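Local coordinates for glycoprotein (Chandipura virus, PDB 5MDM), which probably attaches the virus to host receptors and, triggered by the acidic pH of the endosome, drives fusion of the viral and endosomal membranes, at residues H60-V65 and H80-I85; W64-D69 and G108-S113. All blocks are in the same frame, centred on the assembly; numbering follows the deposited sequence.

Contact 1: H60-V65 and H80-I85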
# COMPACT_ATOMS: atom_id res chain seq x y z
N HIS A 60 11.12 -27.12 26.23
CA HIS A 60 12.16 -27.17 27.25
C HIS A 60 11.94 -28.33 28.21
O HIS A 60 10.81 -28.59 28.62
CB HIS A 60 12.19 -25.86 28.05
CG HIS A 60 12.98 -25.94 29.31
ND1 HIS A 60 14.34 -25.72 29.36
CD2 HIS A 60 12.61 -26.24 30.58
CE1 HIS A 60 14.77 -25.87 30.60
NE2 HIS A 60 13.74 -26.19 31.36
N ALA A 61 13.01 -29.03 28.57
CA ALA A 61 12.90 -30.14 29.50
C ALA A 61 13.89 -29.98 30.65
O ALA A 61 15.08 -29.73 30.42
CB ALA A 61 13.11 -31.46 28.79
N ALA A 62 13.40 -30.14 31.87
CA ALA A 62 14.27 -30.07 33.04
C ALA A 62 13.69 -30.87 34.20
O ALA A 62 12.53 -30.71 34.54
CB ALA A 62 14.49 -28.62 33.46
N LYS A 63 14.52 -31.73 34.79
CA LYS A 63 14.12 -32.47 35.98
C LYS A 63 14.21 -31.58 37.22
O LYS A 63 15.25 -31.00 37.50
CB LYS A 63 14.97 -33.73 36.14
CG LYS A 63 14.60 -34.84 35.16
CD LYS A 63 15.45 -36.09 35.33
CE LYS A 63 16.89 -35.84 34.90
NZ LYS A 63 17.69 -37.10 34.93
N TRP A 64 13.11 -31.45 37.94
CA TRP A 64 13.11 -30.75 39.21
C TRP A 64 13.32 -31.77 40.32
O TRP A 64 12.48 -32.65 40.53
CB TRP A 64 11.81 -29.98 39.42
CG TRP A 64 11.60 -28.83 38.46
CD1 TRP A 64 11.98 -28.78 37.15
CD2 TRP A 64 10.97 -27.58 38.75
NE1 TRP A 64 11.62 -27.57 36.60
CE2 TRP A 64 11.00 -26.82 37.56
CE3 TRP A 64 10.39 -27.02 39.89
CZ2 TRP A 64 10.47 -25.53 37.48
CZ3 TRP A 64 9.86 -25.75 39.81
CH2 TRP A 64 9.90 -25.02 38.62
N VAL A 65 14.45 -31.66 41.01
CA VAL A 65 14.87 -32.67 41.97
C VAL A 65 14.81 -32.19 43.42
O VAL A 65 15.48 -31.22 43.80
CB VAL A 65 16.30 -33.15 41.67
CG1 VAL A 65 16.77 -34.14 42.72
CG2 VAL A 65 16.36 -33.77 40.28
N HIS A 80 16.89 -28.40 46.91
CA HIS A 80 16.10 -28.36 45.69
C HIS A 80 16.96 -27.93 44.51
O HIS A 80 17.57 -26.85 44.54
CB HIS A 80 14.92 -27.41 45.86
CG HIS A 80 13.82 -27.95 46.72
ND1 HIS A 80 13.00 -27.14 47.47
CD2 HIS A 80 13.41 -29.22 46.94
CE1 HIS A 80 12.13 -27.89 48.13
NE2 HIS A 80 12.35 -29.15 47.82
N SER A 81 17.02 -28.76 43.48
CA SER A 81 17.81 -28.45 42.30
C SER A 81 16.99 -28.60 41.02
O SER A 81 15.90 -29.17 41.05
CB SER A 81 19.05 -29.34 42.22
OG SER A 81 18.69 -30.70 42.04
N ILE A 82 17.50 -28.08 39.92
CA ILE A 82 16.88 -28.26 38.61
C ILE A 82 17.93 -28.62 37.57
O ILE A 82 18.91 -27.90 37.40
CB ILE A 82 16.12 -27.01 38.14
CG1 ILE A 82 14.97 -26.68 39.10
CG2 ILE A 82 15.58 -27.22 36.74
CD1 ILE A 82 14.04 -25.59 38.61
N HIS A 83 17.73 -29.74 36.88
CA HIS A 83 18.69 -30.22 35.89
C HIS A 83 18.11 -30.17 34.49
O HIS A 83 17.23 -30.97 34.14
CB HIS A 83 19.12 -31.66 36.22
CG HIS A 83 19.67 -31.82 37.60
ND1 HIS A 83 20.22 -30.78 38.31
CD2 HIS A 83 19.74 -32.91 38.41
CE1 HIS A 83 20.62 -31.22 39.50
NE2 HIS A 83 20.34 -32.51 39.58
N ASN A 84 18.60 -29.25 33.68
CA ASN A 84 18.19 -29.16 32.28
C ASN A 84 18.60 -30.41 31.51
O ASN A 84 19.76 -30.81 31.56
CB ASN A 84 18.79 -27.92 31.62
CG ASN A 84 18.17 -26.63 32.12
OD1 ASN A 84 17.04 -26.62 32.60
ND2 ASN A 84 18.91 -25.54 32.00
N ILE A 85 17.64 -31.03 30.83
CA ILE A 85 17.94 -32.18 29.98
C ILE A 85 17.28 -32.02 28.61
O ILE A 85 16.35 -31.23 28.45
CB ILE A 85 17.46 -33.51 30.61
CG1 ILE A 85 15.94 -33.53 30.74
CG2 ILE A 85 18.13 -33.74 31.95
CD1 ILE A 85 15.39 -34.86 31.20
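Over one face of the Trp64 indole lies the CD1 methyl of Ile82, a CH-pi contact 3.6 Å from the centroid of the five-membered ring and 18° off its normal. Ile82 and Trp64 run side by side and point the same way; CG2 of Ile82 turns instead to Ala62 CB. At the edge of the His60 imidazole, near its plane, sits Asn84 OD1, 3.1 Å from His60 CE1, with the amide turned almost perpendicular to the ring. Chi1 of 166° puts CG of His60 anti to its backbone N, and the ring continuing from it brings CE1 up to that oxygen. On the other face of the sheet Lys63 crosses Ile85 at about a right angle, its CE 3.8 Å from Ile85 CG2, and Val65 CB packs on Ser81 OG. The backbones are paired antiparallel: Lys63 and His83 exchange two bonds, His83 N to Lys63 O (2.8 Å) being nearly straight at 171°, and Val65 and Ser81 exchange two more. This is the hairpin of strands 56-69 and 77-85 in the fusion domain. His60 is probably one of the pH sensors of the pre-fusion state. Strand 120-131 also pairs with strand 56-69, through backbone bonds to His60, Ala62 and Trp64.

Contact 2: W64-D69 and G108-S113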
# COMPACT_ATOMS: atom_id res chain seq x y z
N TRP A 64 13.11 -31.45 37.94
CA TRP A 64 13.11 -30.75 39.21
C TRP A 64 13.32 -31.77 40.32
O TRP A 64 12.48 -32.65 40.53
CB TRP A 64 11.81 -29.98 39.42
CG TRP A 64 11.60 -28.83 38.46
CD1 TRP A 64 11.98 -28.78 37.15
CD2 TRP A 64 10.97 -27.58 38.75
NE1 TRP A 64 11.62 -27.57 36.60
CE2 TRP A 64 11.00 -26.82 37.56
CE3 TRP A 64 10.39 -27.02 39.89
CZ2 TRP A 64 10.47 -25.53 37.48
CZ3 TRP A 64 9.86 -25.75 39.81
CH2 TRP A 64 9.90 -25.02 38.62
N VAL A 65 14.45 -31.66 41.01
CA VAL A 65 14.87 -32.67 41.97
C VAL A 65 14.81 -32.19 43.42
O VAL A 65 15.48 -31.22 43.80
CB VAL A 65 16.30 -33.15 41.67
CG1 VAL A 65 16.77 -34.14 42.72
CG2 VAL A 65 16.36 -33.77 40.28
N THR A 66 14.00 -32.87 44.22
CA THR A 66 13.97 -32.67 45.66
C THR A 66 14.82 -33.75 46.32
O THR A 66 14.51 -34.94 46.24
CB THR A 66 12.54 -32.77 46.22
OG1 THR A 66 11.74 -31.71 45.67
CG2 THR A 66 12.55 -32.65 47.73
N THR A 67 15.90 -33.33 46.98
CA THR A 67 16.84 -34.26 47.57
C THR A 67 16.78 -34.24 49.09
O THR A 67 16.86 -33.18 49.72
CB THR A 67 18.29 -33.96 47.13
OG1 THR A 67 18.36 -33.92 45.69
CG2 THR A 67 19.24 -35.03 47.65
N CYS A 68 16.63 -35.43 49.68
CA CYS A 68 16.59 -35.57 51.14
C CYS A 68 17.89 -36.19 51.65
O CYS A 68 18.25 -37.30 51.26
CB CYS A 68 15.40 -36.44 51.56
SG CYS A 68 15.26 -36.71 53.34
N ASP A 69 18.59 -35.46 52.51
CA ASP A 69 19.83 -35.97 53.09
C ASP A 69 19.64 -36.36 54.55
O ASP A 69 19.41 -35.51 55.41
CB ASP A 69 20.95 -34.93 52.96
CG ASP A 69 22.26 -35.42 53.54
OD1 ASP A 69 22.54 -35.12 54.72
OD2 ASP A 69 23.01 -36.12 52.82
N GLY A 108 5.87 -27.81 39.85
CA GLY A 108 6.92 -27.44 40.78
C GLY A 108 7.69 -28.63 41.32
O GLY A 108 7.67 -29.71 40.72
N PHE A 109 8.37 -28.44 42.45
CA PHE A 109 9.20 -29.48 43.04
C PHE A 109 8.40 -30.68 43.54
O PHE A 109 7.23 -30.55 43.90
CB PHE A 109 10.05 -28.90 44.18
CG PHE A 109 11.25 -28.12 43.71
CD1 PHE A 109 11.30 -26.75 43.89
CD2 PHE A 109 12.31 -28.75 43.10
CE1 PHE A 109 12.40 -26.02 43.47
CE2 PHE A 109 13.41 -28.03 42.67
CZ PHE A 109 13.45 -26.67 42.85
N PRO A 110 9.04 -31.86 43.56
CA PRO A 110 8.47 -33.09 44.12
C PRO A 110 8.45 -33.08 45.64
O PRO A 110 9.31 -32.44 46.26
CB PRO A 110 9.43 -34.18 43.62
CG PRO A 110 10.15 -33.57 42.48
CD PRO A 110 10.28 -32.12 42.81
N PRO A 111 7.49 -33.79 46.25
CA PRO A 111 7.43 -33.91 47.71
C PRO A 111 8.67 -34.61 48.24
O PRO A 111 9.26 -35.43 47.53
CB PRO A 111 6.18 -34.77 47.94
CG PRO A 111 5.98 -35.51 46.66
CD PRO A 111 6.42 -34.56 45.59
N GLU A 112 9.06 -34.29 49.47
CA GLU A 112 10.26 -34.85 50.07
C GLU A 112 10.16 -36.37 50.22
O GLU A 112 9.17 -36.88 50.74
CB GLU A 112 10.53 -34.21 51.43
CG GLU A 112 10.63 -32.70 51.39
CD GLU A 112 10.75 -32.09 52.77
OE1 GLU A 112 10.70 -30.84 52.88
OE2 GLU A 112 10.90 -32.85 53.75
N SER A 113 11.18 -37.07 49.75
CA SER A 113 11.24 -38.52 49.90
C SER A 113 12.44 -38.88 50.77
O SER A 113 13.55 -39.06 50.26
CB SER A 113 11.34 -39.20 48.53
OG SER A 113 11.28 -40.60 48.66
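Trp64, Thr66 and Cys68 of strand 56-69 pack against the irregular 108-113 segment, in the loop between helix 89-101 and strand 120-131 of the fusion domain. The contact combines an aromatic pair, proline packing and one hydrogen bond. Trp64 turns an edge to the face of Phe109, with CE3 over the centre of the phenyl ring; the centroid of its six-membered ring is 5.1 Å from that of Phe109 and the planes stand at 55°. Farther round the indole, Trp64 CZ3 comes to 3.5 Å from Gly108 CA. The Pro110 ring sets CG 3.2 Å from Trp64 O and CD close to Thr66 OG1. Pro110 and Thr66 slide past each other in opposite directions, and Thr66 OG1 donates to Pro110 O at 2.6 Å. Chi1 of Thr66 (-64°) places that hydroxyl anti to the carbonyl carbon, while CG2, anti to the backbone N, reaches Glu112 CA at 3.9 Å. At the far end Cys68 CB meets Ser113 O. The aromatic pair thus holds the Gly108-Phe109 end, the buried threonine hydroxyl is satisfied by the main-chain carbonyl of Pro110, and the disulfide from Cys68 to Cys114 ties the chain covalently just beyond Ser113.

In the fold
From the N terminus, strand 56-69 comes first and supplies one side of both contacts. Contact 1 closes the shorter loop, bringing 80-85 back beside 60-65 as a hairpin. Contact 2 closes a longer one: after helix 89-101 the chain returns and lays 108-113 against 64-69. The two loops cross, since 64-69 runs on inside the loop closed by contact 1 while its partner 108-113 lies after 80-85. Their centres are 11 Å apart, and they touch directly where the ring of Phe109 packs on His80, Ser81 and Ile82. Together they tie the hairpin and the loop leading to strand 120-131 into one part of the elongated fusion domain, far from the centre of the chain.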